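Local structure of regulator of nonsense transcripts 2 (Homo sapiens, 4CEK) at residues M288-A292 with R293-M297; D233-H236 with C237-M240; S270-R273 with T274-L278; D13-F17 with Y18-I22; Q164-D167 with L168-F171. The protein takes part in nonsense-mediated mRNA decay, the crystallised fragment being the second of its three MIF4G domains, an all-helical fold probably serving as a protein-interaction scaffold. All blocks are in the same frame, centred on the assembly; numbering follows the deposited sequence.

How the interactions relate
All five contacts are local, each within one helix or at its end. Interactions 1 and 4 lie at the surface; interactions 2, 3 and 5 are partly buried. Interactions 2 and 3 belong to packed helices, 231-243 and 268-287, and touch: L235 CD1 meets R273 CD at 3.7 Å, and L277 fits against L235 and L238. Interaction 1 follows helix 268-287 and starts helix 292-305. Interactions 4 and 5 meet through F17 and F171, joining helix 13-19 to helix 169-179. Mid-helix chemistry is backbone bonding with a threonine hydroxyl or a methionine-histidine pair; at the two helix starts a carboxylate takes part, D291 at a tyrosine ring edge and D167 in a salt bridge with R165; the C-terminal end of helix 13-19 has an amide pair.

Interaction 1: residues M288-A292 with R293-M297; sequences MHLDA and RYVTM
D291 and Y294 meet where helix 292-305 begins, D291 holding the N-cap position just before the first helical residue. The loop that leads here leaves helix 268-287 through a Schellman motif at H289. Backbone bonds open the new helix: D291 O accepts from Y294 N at 3.0 Å and from V295 N at 3.3 Å, the two donors arriving from opposite faces of the carbonyl plane, while A292 O takes T296 N. Apolar contact comes from L290, whose CB lies 3.8 Å from V295 CG2 and also approaches Y294 CB; I250 of helix 247-266 lies against both L290 and Y294. Polar groups gather round the tyrosine. Its hydroxyl is hydrogen-bonded to E251 and receives a weak bond from R293 NH1, and its ring stacks with H247. Replacing Y294 by an alanine would probably leave E251 without this hydroxyl partner and open a gap beside I250 and H247. The carboxylate of D291 stands at the ring edge, its plane 87° from that of the ring. With CG set between the backbone N and the carbonyl carbon (chi1 63°), D291 brings OD1 to 3.6 Å from Y294 CD2.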
loop_
_atom_site.group_PDB
_atom_site.type_symbol
_atom_site.label_atom_id
_atom_site.label_comp_id
_atom_site.label_asym_id
_atom_site.label_seq_id
_atom_site.Cartn_x
_atom_site.Cartn_y
_atom_site.Cartn_z
ATOM N N MET A 288 7.312 -10.114 27.487
ATOM C CA MET A 288 8.450 -9.252 27.105
ATOM C C MET A 288 8.434 -7.895 27.844
ATOM O O MET A 288 9.260 -7.002 27.572
ATOM C CB MET A 288 8.339 -9.028 25.598
ATOM C CG MET A 288 9.479 -8.325 24.905
ATOM S SD MET A 288 9.353 -8.602 23.124
ATOM C CE MET A 288 10.851 -7.766 22.558
ATOM N N HIS A 289 7.488 -7.752 28.776
ATOM C CA HIS A 289 7.257 -6.493 29.511
ATOM C C HIS A 289 7.468 -5.220 28.713
ATOM O O HIS A 289 8.424 -4.451 28.924
ATOM C CB HIS A 289 8.013 -6.491 30.849
ATOM C CG HIS A 289 7.186 -7.035 31.997
ATOM N ND1 HIS A 289 6.618 -6.235 32.924
ATOM C CD2 HIS A 289 6.797 -8.340 32.309
ATOM C CE1 HIS A 289 5.924 -6.989 33.801
ATOM N NE2 HIS A 289 6.031 -8.277 33.422
ATOM N N LEU A 290 6.540 -5.013 27.778
ATOM C CA LEU A 290 6.421 -3.766 27.041
ATOM C C LEU A 290 5.810 -2.769 28.004
ATOM O O LEU A 290 5.085 -3.171 28.938
ATOM C CB LEU A 290 5.474 -3.910 25.841
ATOM C CG LEU A 290 5.577 -5.134 24.933
ATOM C CD1 LEU A 290 4.393 -5.198 23.988
ATOM C CD2 LEU A 290 6.885 -5.076 24.156
ATOM N N ASP A 291 6.073 -1.482 27.791
ATOM C CA ASP A 291 5.380 -0.491 28.597
ATOM C C ASP A 291 3.904 -0.439 28.203
ATOM O O ASP A 291 3.543 -0.822 27.102
ATOM C CB ASP A 291 6.058 0.884 28.573
ATOM C CG ASP A 291 6.080 1.505 27.226
ATOM O OD1 ASP A 291 5.109 2.222 26.897
ATOM O OD2 ASP A 291 7.097 1.303 26.531
ATOM N N ALA A 292 3.079 -0.004 29.149
ATOM C CA ALA A 292 1.612 -0.032 29.069
ATOM C C ALA A 292 1.021 0.413 27.730
ATOM O O ALA A 292 0.052 -0.173 27.260
ATOM C CB ALA A 292 1.034 0.851 30.178
ATOM N N ARG A 293 1.584 1.458 27.139
ATOM C CA ARG A 293 1.035 2.022 25.902
ATOM C C ARG A 293 1.045 1.000 24.747
ATOM O O ARG A 293 0.143 0.965 23.918
ATOM C CB ARG A 293 1.776 3.316 25.524
ATOM C CG ARG A 293 1.353 3.859 24.163
ATOM C CD ARG A 293 1.775 5.309 23.897
ATOM N NE ARG A 293 1.919 5.545 22.447
ATOM C CZ ARG A 293 3.037 5.339 21.737
ATOM N NH1 ARG A 293 4.159 4.907 22.324
ATOM N NH2 ARG A 293 3.033 5.566 20.426
ATOM N N TYR A 294 2.056 0.150 24.716
ATOM C CA TYR A 294 2.203 -0.795 23.629
ATOM C C TYR A 294 1.500 -2.085 23.966
ATOM O O TYR A 294 1.101 -2.832 23.077
ATOM C CB TYR A 294 3.691 -1.052 23.336
ATOM C CG TYR A 294 4.393 0.124 22.708
ATOM C CD1 TYR A 294 4.418 0.282 21.340
ATOM C CD2 TYR A 294 5.002 1.090 23.481
ATOM C CE1 TYR A 294 5.047 1.357 20.743
ATOM C CE2 TYR A 294 5.621 2.185 22.898
ATOM C CZ TYR A 294 5.657 2.297 21.518
ATOM O OH TYR A 294 6.287 3.368 20.910
ATOM N N VAL A 295 1.324 -2.358 25.256
ATOM C CA VAL A 295 0.529 -3.506 25.664
ATOM C C VAL A 295 -0.911 -3.312 25.141
ATOM O O VAL A 295 -1.504 -4.207 24.524
ATOM C CB VAL A 295 0.609 -3.721 27.209
ATOM C CG1 VAL A 295 -0.293 -4.880 27.646
ATOM C CG2 VAL A 295 2.061 -4.009 27.609
ATOM N N THR A 296 -1.412 -2.100 25.315
ATOM C CA THR A 296 -2.769 -1.738 24.927
ATOM C C THR A 296 -2.924 -1.690 23.384
ATOM O O THR A 296 -3.900 -2.250 22.822
ATOM C CB THR A 296 -3.108 -0.368 25.576
ATOM O OG1 THR A 296 -3.045 -0.498 27.013
ATOM C CG2 THR A 296 -4.428 0.138 25.121
ATOM N N MET A 297 -1.952 -1.061 22.706
ATOM C CA MET A 297 -1.841 -1.135 21.215
ATOM C C MET A 297 -1.933 -2.558 20.645
ATOM O O MET A 297 -2.789 -2.843 19.829
ATOM C CB MET A 297 -0.539 -0.489 20.739
ATOM C CG MET A 297 -0.575 0.102 19.327
ATOM S SD MET A 297 1.015 0.854 18.867
ATOM C CE MET A 297 0.991 2.353 19.864
#

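Interaction 2: residues D233-H236 with C237-M240; sequences DTLH and CLKM
D233-H236 and C237-M240 form consecutive turns of helix 231-243, tied by four i to i+4 backbone bonds: C237 N to D233 O, L238 N to T234 O, K239 N to L235 O and M240 N to H236 O. The straightest is K239 N to L235 O, 2.9 Å long with an N-H...O angle of 173°. On the exposed side H236 and M240 run alongside each other, pointing the same way. With CG anti to the carbonyl carbon (chi1 -74°), M240 brings CG to 3.3 Å from H236 CE1; the bend at chi2 (-44°) then sets SD 4.2 Å from the imidazole centroid, obliquely to the ring, in a Met-aromatic contact. On the buried side L235 CD2 and L238 CD2 are 4.4 Å apart, and both leucines pack on L277 of helix 268-287. The hydroxyl of T234 is hydrogen-bonded to that of T224. This is the pattern of an amphipathic helix in an all-helical MIF4G domain, with leucines facing the neighbouring helices and histidine and methionine on the outer side.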
loop_
_atom_site.group_PDB
_atom_site.type_symbol
_atom_site.label_atom_id
_atom_site.label_comp_id
_atom_site.label_asym_id
_atom_site.label_seq_id
_atom_site.Cartn_x
_atom_site.Cartn_y
_atom_site.Cartn_z
ATOM N N ASP A 233 3.550 -12.686 1.149
ATOM C CA ASP A 233 4.373 -11.444 1.211
ATOM C C ASP A 233 4.161 -10.641 2.474
ATOM O O ASP A 233 5.102 -10.202 3.153
ATOM C CB ASP A 233 3.962 -10.453 0.111
ATOM C CG ASP A 233 4.691 -10.640 -1.192
ATOM O OD1 ASP A 233 5.925 -10.861 -1.156
ATOM O OD2 ASP A 233 4.020 -10.509 -2.250
ATOM N N THR A 234 2.893 -10.351 2.740
ATOM C CA THR A 234 2.545 -9.492 3.841
ATOM C C THR A 234 2.682 -10.212 5.200
ATOM O O THR A 234 3.023 -9.584 6.188
ATOM C CB THR A 234 1.133 -8.969 3.624
ATOM O OG1 THR A 234 1.098 -8.346 2.325
ATOM C CG2 THR A 234 0.733 -7.978 4.761
ATOM N N LEU A 235 2.410 -11.512 5.245
ATOM C CA LEU A 235 2.752 -12.299 6.432
ATOM C C LEU A 235 4.245 -12.290 6.740
ATOM O O LEU A 235 4.634 -12.306 7.912
ATOM C CB LEU A 235 2.256 -13.740 6.321
ATOM C CG LEU A 235 0.731 -13.843 6.505
ATOM C CD1 LEU A 235 0.188 -15.210 6.083
ATOM C CD2 LEU A 235 0.395 -13.544 7.947
ATOM N N HIS A 236 5.089 -12.260 5.708
ATOM C CA HIS A 236 6.512 -12.120 5.974
ATOM C C HIS A 236 6.845 -10.768 6.576
ATOM O O HIS A 236 7.680 -10.658 7.491
ATOM C CB HIS A 236 7.347 -12.366 4.749
ATOM C CG HIS A 236 8.786 -12.070 4.988
ATOM N ND1 HIS A 236 9.350 -10.892 4.641
ATOM C CD2 HIS A 236 9.762 -12.799 5.688
ATOM C CE1 HIS A 236 10.650 -10.902 5.040
ATOM N NE2 HIS A 236 10.886 -12.063 5.690
ATOM N N CYS A 237 6.188 -9.721 6.095
ATOM C CA CYS A 237 6.310 -8.426 6.697
ATOM C C CYS A 237 6.009 -8.472 8.178
ATOM O O CYS A 237 6.750 -7.955 8.986
ATOM C CB CYS A 237 5.366 -7.433 6.000
ATOM S SG CYS A 237 5.958 -6.945 4.367
ATOM N N LEU A 238 4.909 -9.109 8.524
ATOM C CA LEU A 238 4.479 -9.174 9.900
ATOM C C LEU A 238 5.448 -9.975 10.743
ATOM O O LEU A 238 5.855 -9.536 11.823
ATOM C CB LEU A 238 3.088 -9.797 9.929
ATOM C CG LEU A 238 2.366 -9.938 11.237
ATOM C CD1 LEU A 238 2.450 -8.650 12.048
ATOM C CD2 LEU A 238 0.942 -10.357 10.868
ATOM N N LYS A 239 5.845 -11.142 10.248
ATOM C CA LYS A 239 6.873 -11.944 10.912
ATOM C C LYS A 239 8.174 -11.196 11.153
ATOM O O LYS A 239 8.747 -11.340 12.213
ATOM C CB LYS A 239 7.138 -13.197 10.104
ATOM C CG LYS A 239 8.276 -14.057 10.589
ATOM C CD LYS A 239 8.279 -15.351 9.771
ATOM C CE LYS A 239 9.677 -15.829 9.386
ATOM N NZ LYS A 239 9.597 -16.899 8.347
ATOM N N MET A 240 8.629 -10.370 10.205
ATOM C CA MET A 240 9.846 -9.565 10.440
ATOM C C MET A 240 9.711 -8.580 11.586
ATOM O O MET A 240 10.669 -8.309 12.318
ATOM C CB MET A 240 10.265 -8.777 9.190
ATOM C CG MET A 240 10.896 -9.645 8.112
ATOM S SD MET A 240 12.103 -10.864 8.731
ATOM C CE MET A 240 13.430 -9.747 9.242
#

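Interaction 3: residues S270-R273 with T274-L278; sequences SHLR and TSVLL
T274 turns its OG1 anti to its own carbonyl carbon (chi1 -50°), which points the hydroxyl back along the helix to S270 O. This is the familiar threonine bond to the i-4 carbonyl within an alpha helix, here near the start of helix 268-287. OG1 donates at 2.7 Å to S270 O from above the carbonyl plane, 53° out of it, while T274 N gives the same oxygen a bond of 3.0 Å nearly along the C=O axis. One carbonyl is thus gripped twice by a single residue. The hydroxyl of S270 itself turns elsewhere, to L264 O. Three further i to i+4 bonds carry the helix onward: S275 N to H271 O, V276 N to L272 O and L277 N to R273 O.

Around this frame the helix packs against its neighbours. T274 is buried, its side chain touching L235 of helix 231-243 and F265 of helix 247-266, and R273 reaches N232 with NH1. A valine in place of T274, with a methyl for the hydroxyl, would probably leave S270 O without its side-chain donor. Along the outer side, L272 CD2 only grazes V276 CG2 at 4.5 Å. V276 sits closer to the backbone: with CG2 anti to the carbonyl carbon (chi1 172° for CG1), it places CG2 3.2 Å from L272 O.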
loop_
_atom_site.group_PDB
_atom_site.type_symbol
_atom_site.label_atom_id
_atom_site.label_comp_id
_atom_site.label_asym_id
_atom_site.label_seq_id
_atom_site.Cartn_x
_atom_site.Cartn_y
_atom_site.Cartn_z
ATOM N N SER A 270 -4.855 -17.986 4.549
ATOM C CA SER A 270 -3.977 -17.274 5.491
ATOM C C SER A 270 -4.415 -17.333 6.939
ATOM O O SER A 270 -3.640 -16.932 7.811
ATOM C CB SER A 270 -3.863 -15.800 5.077
ATOM O OG SER A 270 -5.103 -15.335 4.614
ATOM N N HIS A 271 -5.638 -17.814 7.187
ATOM C CA HIS A 271 -6.252 -17.777 8.507
ATOM C C HIS A 271 -5.371 -18.323 9.593
ATOM O O HIS A 271 -5.123 -17.647 10.613
ATOM C CB HIS A 271 -7.600 -18.513 8.511
ATOM C CG HIS A 271 -8.141 -18.764 9.907
ATOM N ND1 HIS A 271 -8.473 -19.984 10.342
ATOM C CD2 HIS A 271 -8.346 -17.897 10.981
ATOM C CE1 HIS A 271 -8.872 -19.905 11.617
ATOM N NE2 HIS A 271 -8.789 -18.628 12.003
ATOM N N LEU A 272 -4.862 -19.527 9.371
ATOM C CA LEU A 272 -4.127 -20.273 10.390
ATOM C C LEU A 272 -2.828 -19.613 10.750
ATOM O O LEU A 272 -2.403 -19.640 11.902
ATOM C CB LEU A 272 -3.879 -21.733 9.921
ATOM C CG LEU A 272 -2.973 -22.686 10.751
ATOM C CD1 LEU A 272 -3.371 -24.158 10.621
ATOM C CD2 LEU A 272 -1.497 -22.516 10.378
ATOM N N ARG A 273 -2.160 -19.028 9.767
ATOM C CA ARG A 273 -0.846 -18.430 10.026
ATOM C C ARG A 273 -0.980 -17.060 10.641
ATOM O O ARG A 273 -0.135 -16.665 11.459
ATOM C CB ARG A 273 -0.035 -18.341 8.760
ATOM C CG ARG A 273 1.451 -18.279 9.032
ATOM C CD ARG A 273 2.195 -17.789 7.807
ATOM N NE ARG A 273 3.175 -18.760 7.327
ATOM C CZ ARG A 273 3.656 -18.802 6.084
ATOM N NH1 ARG A 273 3.265 -17.906 5.173
ATOM N NH2 ARG A 273 4.553 -19.744 5.754
ATOM N N THR A 274 -2.029 -16.332 10.241
ATOM C CA THR A 274 -2.385 -15.058 10.865
ATOM C C THR A 274 -2.648 -15.258 12.367
ATOM O O THR A 274 -2.065 -14.587 13.229
ATOM C CB THR A 274 -3.618 -14.447 10.181
ATOM O OG1 THR A 274 -3.410 -14.444 8.756
ATOM C CG2 THR A 274 -3.856 -12.999 10.637
ATOM N N SER A 275 -3.475 -16.242 12.646
ATOM C CA SER A 275 -3.864 -16.613 13.989
ATOM C C SER A 275 -2.700 -16.997 14.856
ATOM O O SER A 275 -2.604 -16.570 15.998
ATOM C CB SER A 275 -4.805 -17.792 13.932
ATOM O OG SER A 275 -5.045 -18.194 15.246
ATOM N N VAL A 276 -1.788 -17.791 14.315
ATOM C CA VAL A 276 -0.587 -18.125 15.063
ATOM C C VAL A 276 0.153 -16.847 15.423
ATOM O O VAL A 276 0.576 -16.673 16.573
ATOM C CB VAL A 276 0.352 -19.097 14.297
ATOM C CG1 VAL A 276 1.662 -19.241 15.049
ATOM C CG2 VAL A 276 -0.297 -20.449 14.151
ATOM N N LEU A 277 0.299 -15.946 14.452
ATOM C CA LEU A 277 1.101 -14.741 14.664
ATOM C C LEU A 277 0.399 -13.770 15.622
ATOM O O LEU A 277 1.059 -13.055 16.379
ATOM C CB LEU A 277 1.437 -14.043 13.318
ATOM C CG LEU A 277 2.438 -14.764 12.361
ATOM C CD1 LEU A 277 2.600 -14.072 10.998
ATOM C CD2 LEU A 277 3.811 -14.970 12.993
ATOM N N LEU A 278 -0.934 -13.717 15.553
ATOM C CA LEU A 278 -1.737 -12.881 16.472
ATOM C C LEU A 278 -1.544 -13.337 17.913
ATOM O O LEU A 278 -1.347 -12.499 18.803
ATOM C CB LEU A 278 -3.224 -12.934 16.122
ATOM C CG LEU A 278 -3.636 -12.201 14.869
ATOM C CD1 LEU A 278 -5.118 -12.487 14.535
ATOM C CD2 LEU A 278 -3.339 -10.728 14.998
#

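Interaction 4: residues D13-F17 with Y18-I22; sequences DARNF and YENLI
F17 and Y18 form an edge-to-face aromatic pair on the short N-terminal helix 13-19, at the surface of the chain. The edge of F17 is directed at the tyrosine face, with CD2 over its centre, 3.8 Å from Y18 CZ; the ring planes stand at 79° and the centroids are 5.1 Å apart. Different first torsions turn the two neighbouring rings towards each other: CG of F17 lies anti to its N (chi1 -172°), that of Y18 anti to its carbonyl carbon. Backbone bonds run from Y18 N to A14 O at 3.0 Å and from E19 N to R15 O, then N20 N meets N16 O from above its carbonyl plane as the chain leaves the helix at N20. There the amides of N16 and N20 lie side by side; the modelled bond from ND2 to OD1 is very short, and its length is doubtful. R15 meets the carboxylate of E19 with its aliphatic part, CD lying 3.7 Å from E19 OE1; its charge pairs with E12 in a salt bridge, and E19 OE2 is hydrogen-bonded to W9 NE1. Helix 169-179 lies alongside, its R174 binding the carbonyls of N16, F17 and N20, while F17 rests on P170 and F171, and Y18 OH bonds E222 of helix 210-225.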
loop_
_atom_site.group_PDB
_atom_site.type_symbol
_atom_site.label_atom_id
_atom_site.label_comp_id
_atom_site.label_asym_id
_atom_site.label_seq_id
_atom_site.Cartn_x
_atom_site.Cartn_y
_atom_site.Cartn_z
ATOM N N ASP A 13 -20.213 -2.492 0.033
ATOM C CA ASP A 13 -19.346 -1.492 -0.579
ATOM C C ASP A 13 -17.898 -1.943 -0.628
ATOM O O ASP A 13 -17.226 -1.654 -1.609
ATOM C CB ASP A 13 -19.440 -0.144 0.145
ATOM C CG ASP A 13 -20.631 0.692 -0.330
ATOM O OD1 ASP A 13 -21.696 0.099 -0.653
ATOM O OD2 ASP A 13 -20.495 1.942 -0.392
ATOM N N ALA A 14 -17.453 -2.659 0.416
ATOM C CA ALA A 14 -16.083 -3.140 0.578
ATOM C C ALA A 14 -15.837 -4.275 -0.382
ATOM O O ALA A 14 -14.837 -4.284 -1.103
ATOM C CB ALA A 14 -15.828 -3.616 2.011
ATOM N N ARG A 15 -16.752 -5.237 -0.387
ATOM C CA ARG A 15 -16.689 -6.330 -1.340
ATOM C C ARG A 15 -16.540 -5.780 -2.766
ATOM O O ARG A 15 -15.777 -6.314 -3.543
ATOM C CB ARG A 15 -17.916 -7.239 -1.227
ATOM C CG ARG A 15 -17.618 -8.713 -1.436
ATOM C CD ARG A 15 -18.273 -9.297 -2.666
ATOM N NE ARG A 15 -19.696 -9.586 -2.453
ATOM C CZ ARG A 15 -20.726 -8.915 -2.991
ATOM N NH1 ARG A 15 -20.542 -7.868 -3.806
ATOM N NH2 ARG A 15 -21.972 -9.300 -2.708
ATOM N N ASN A 16 -17.236 -4.693 -3.092
ATOM C CA ASN A 16 -17.206 -4.152 -4.453
ATOM C C ASN A 16 -15.978 -3.286 -4.695
ATOM O O ASN A 16 -15.446 -3.224 -5.806
ATOM C CB ASN A 16 -18.487 -3.351 -4.753
ATOM C CG ASN A 16 -19.740 -4.231 -4.820
ATOM O OD1 ASN A 16 -20.773 -3.903 -4.234
ATOM N ND2 ASN A 16 -19.652 -5.340 -5.530
ATOM N N PHE A 17 -15.523 -2.610 -3.655
ATOM C CA PHE A 17 -14.372 -1.752 -3.802
ATOM C C PHE A 17 -13.109 -2.600 -4.046
ATOM O O PHE A 17 -12.214 -2.175 -4.783
ATOM C CB PHE A 17 -14.205 -0.847 -2.582
ATOM C CG PHE A 17 -13.135 0.191 -2.752
ATOM C CD1 PHE A 17 -13.408 1.377 -3.393
ATOM C CD2 PHE A 17 -11.843 -0.040 -2.298
ATOM C CE1 PHE A 17 -12.421 2.333 -3.567
ATOM C CE2 PHE A 17 -10.865 0.919 -2.449
ATOM C CZ PHE A 17 -11.151 2.099 -3.088
ATOM N N TYR A 18 -13.072 -3.806 -3.475
ATOM C CA TYR A 18 -11.863 -4.620 -3.484
ATOM C C TYR A 18 -11.933 -5.736 -4.499
ATOM O O TYR A 18 -10.903 -6.198 -4.923
ATOM C CB TYR A 18 -11.532 -5.160 -2.069
ATOM C CG TYR A 18 -11.032 -4.065 -1.164
ATOM C CD1 TYR A 18 -9.773 -3.505 -1.373
ATOM C CD2 TYR A 18 -11.826 -3.534 -0.150
ATOM C CE1 TYR A 18 -9.308 -2.470 -0.589
ATOM C CE2 TYR A 18 -11.361 -2.487 0.648
ATOM C CZ TYR A 18 -10.102 -1.962 0.416
ATOM O OH TYR A 18 -9.597 -0.936 1.174
ATOM N N GLU A 19 -13.134 -6.144 -4.908
ATOM C CA GLU A 19 -13.305 -7.288 -5.787
ATOM C C GLU A 19 -13.933 -6.990 -7.143
ATOM O O GLU A 19 -13.765 -7.789 -8.057
ATOM C CB GLU A 19 -14.150 -8.352 -5.102
ATOM C CG GLU A 19 -13.686 -8.685 -3.697
ATOM C CD GLU A 19 -14.132 -10.059 -3.241
ATOM O OE1 GLU A 19 -15.038 -10.644 -3.861
ATOM O OE2 GLU A 19 -13.566 -10.561 -2.247
ATOM N N ASN A 20 -14.672 -5.890 -7.283
ATOM C CA ASN A 20 -15.322 -5.578 -8.571
ATOM C C ASN A 20 -14.635 -4.446 -9.288
ATOM O O ASN A 20 -14.933 -3.255 -9.091
ATOM C CB ASN A 20 -16.821 -5.305 -8.389
ATOM C CG ASN A 20 -17.583 -6.576 -8.068
ATOM O OD1 ASN A 20 -18.357 -6.634 -7.112
ATOM N ND2 ASN A 20 -17.315 -7.629 -8.838
ATOM N N LEU A 21 -13.685 -4.846 -10.120
ATOM C CA LEU A 21 -12.824 -3.934 -10.843
ATOM C C LEU A 21 -13.374 -3.799 -12.256
ATOM O O LEU A 21 -14.091 -4.685 -12.736
ATOM C CB LEU A 21 -11.371 -4.464 -10.848
ATOM C CG LEU A 21 -10.640 -4.557 -9.493
ATOM C CD1 LEU A 21 -9.176 -4.915 -9.677
ATOM C CD2 LEU A 21 -10.768 -3.243 -8.741
ATOM N N ILE A 22 -13.072 -2.678 -12.899
ATOM C CA ILE A 22 -13.397 -2.534 -14.304
ATOM C C ILE A 22 -12.449 -3.423 -15.102
ATOM O O ILE A 22 -11.239 -3.441 -14.855
ATOM C CB ILE A 22 -13.324 -1.077 -14.788
ATOM C CG1 ILE A 22 -14.490 -0.265 -14.213
ATOM C CG2 ILE A 22 -13.406 -1.017 -16.313
ATOM C CD1 ILE A 22 -15.072 0.734 -15.193
#

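Interaction 5: residues Q164-D167 with L168-F171; sequences QRLD and LLPF
The turn that leads into helix 169-179 carries this contact, R165 folding over L168 three residues on. The arginine bends at chi2 and chi3 (-65° and -48°), which curls its guanidinium back so that one face lies over L168 CG, offset toward the rim. NH2 comes to 3.3 Å from L168 CD2, and CB of R165 stands 3.7 Å from L168 CD1, so the leucine is clasped by both the root and the head of the arginine.

The same guanidinium grips D167 side-on. NE donates to OD1 at 3.0 Å, on its syn lone pair, and NH2 forms the salt bridge to OD2 at 2.9 Å, lying almost exactly in the guanidinium plane. With two bonds fixing its rotation, and NH1 held by P126 O, the group keeps its flat face toward the leucine. Two backbone bonds of the i to i+3 kind shape the turn into the helix of this MIF4G domain, L168 N to R165 O at 3.0 Å and L169 N to L166 O at 3.3 Å, both donors sitting above the carbonyl plane. L166 and L169 run side by side and lean on R218 of helix 210-225. P170 has no N-H to give; its CD instead abuts D167 O at 3.3 Å, and CD2 of F171 approaches that oxygen equally closely.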
loop_
_atom_site.group_PDB
_atom_site.type_symbol
_atom_site.label_atom_id
_atom_site.label_comp_id
_atom_site.label_asym_id
_atom_site.label_seq_id
_atom_site.Cartn_x
_atom_site.Cartn_y
_atom_site.Cartn_z
ATOM N N GLN A 164 0.050 13.039 4.592
ATOM C CA GLN A 164 -1.118 13.807 4.995
ATOM C C GLN A 164 -2.376 13.484 4.151
ATOM O O GLN A 164 -3.465 14.017 4.418
ATOM C CB GLN A 164 -0.784 15.309 4.932
ATOM C CG GLN A 164 0.686 15.678 5.234
ATOM C CD GLN A 164 1.553 15.819 3.970
ATOM O OE1 GLN A 164 1.081 16.279 2.926
ATOM N NE2 GLN A 164 2.825 15.428 4.065
ATOM N N ARG A 165 -2.221 12.605 3.155
ATOM C CA ARG A 165 -3.319 12.117 2.332
ATOM C C ARG A 165 -3.436 10.601 2.395
ATOM O O ARG A 165 -3.517 9.931 1.379
ATOM C CB ARG A 165 -3.135 12.541 0.867
ATOM C CG ARG A 165 -3.115 14.062 0.624
ATOM C CD ARG A 165 -4.454 14.746 0.948
ATOM N NE ARG A 165 -5.605 14.066 0.362
ATOM C CZ ARG A 165 -6.001 14.205 -0.900
ATOM N NH1 ARG A 165 -5.341 15.012 -1.743
ATOM N NH2 ARG A 165 -7.060 13.540 -1.328
ATOM N N LEU A 166 -3.481 10.061 3.599
ATOM C CA LEU A 166 -3.773 8.650 3.797
ATOM C C LEU A 166 -5.027 8.189 3.093
ATOM O O LEU A 166 -5.163 6.989 2.797
ATOM C CB LEU A 166 -3.951 8.346 5.295
ATOM C CG LEU A 166 -2.708 8.438 6.203
ATOM C CD1 LEU A 166 -2.995 7.724 7.537
ATOM C CD2 LEU A 166 -1.452 7.908 5.490
ATOM N N ASP A 167 -5.965 9.117 2.883
ATOM C CA ASP A 167 -7.260 8.807 2.230
ATOM C C ASP A 167 -7.117 8.327 0.773
ATOM O O ASP A 167 -7.987 7.623 0.253
ATOM C CB ASP A 167 -8.183 10.036 2.265
ATOM C CG ASP A 167 -7.571 11.264 1.567
ATOM O OD1 ASP A 167 -6.427 11.666 1.910
ATOM O OD2 ASP A 167 -8.236 11.840 0.671
ATOM N N LEU A 168 -6.018 8.719 0.126
ATOM C CA LEU A 168 -5.707 8.286 -1.252
ATOM C C LEU A 168 -5.280 6.814 -1.385
ATOM O O LEU A 168 -5.576 6.159 -2.381
ATOM C CB LEU A 168 -4.624 9.175 -1.842
ATOM C CG LEU A 168 -5.013 10.647 -2.043
ATOM C CD1 LEU A 168 -3.810 11.431 -2.573
ATOM C CD2 LEU A 168 -6.211 10.750 -2.963
ATOM N N LEU A 169 -4.651 6.264 -0.361
ATOM C CA LEU A 169 -4.081 4.915 -0.488
ATOM C C LEU A 169 -5.015 3.874 -1.050
ATOM O O LEU A 169 -4.584 3.039 -1.831
ATOM C CB LEU A 169 -3.544 4.424 0.863
ATOM C CG LEU A 169 -2.415 5.282 1.426
ATOM C CD1 LEU A 169 -1.914 4.745 2.767
ATOM C CD2 LEU A 169 -1.320 5.436 0.404
ATOM N N PRO A 170 -6.287 3.846 -0.610
ATOM C CA PRO A 170 -7.147 2.775 -1.151
ATOM C C PRO A 170 -7.445 2.965 -2.645
ATOM O O PRO A 170 -7.657 1.981 -3.378
ATOM C CB PRO A 170 -8.466 2.927 -0.361
ATOM C CG PRO A 170 -8.114 3.721 0.844
ATOM C CD PRO A 170 -6.919 4.559 0.514
ATOM N N PHE A 171 -7.514 4.225 -3.069
ATOM C CA PHE A 171 -7.836 4.535 -4.467
ATOM C C PHE A 171 -6.594 4.219 -5.326
ATOM O O PHE A 171 -6.681 3.487 -6.349
ATOM C CB PHE A 171 -8.356 5.981 -4.569
ATOM C CG PHE A 171 -9.586 6.221 -3.705
ATOM C CD1 PHE A 171 -10.784 5.562 -3.976
ATOM C CD2 PHE A 171 -9.526 7.048 -2.574
ATOM C CE1 PHE A 171 -11.901 5.719 -3.139
ATOM C CE2 PHE A 171 -10.639 7.216 -1.739
ATOM C CZ PHE A 171 -11.823 6.561 -2.027
#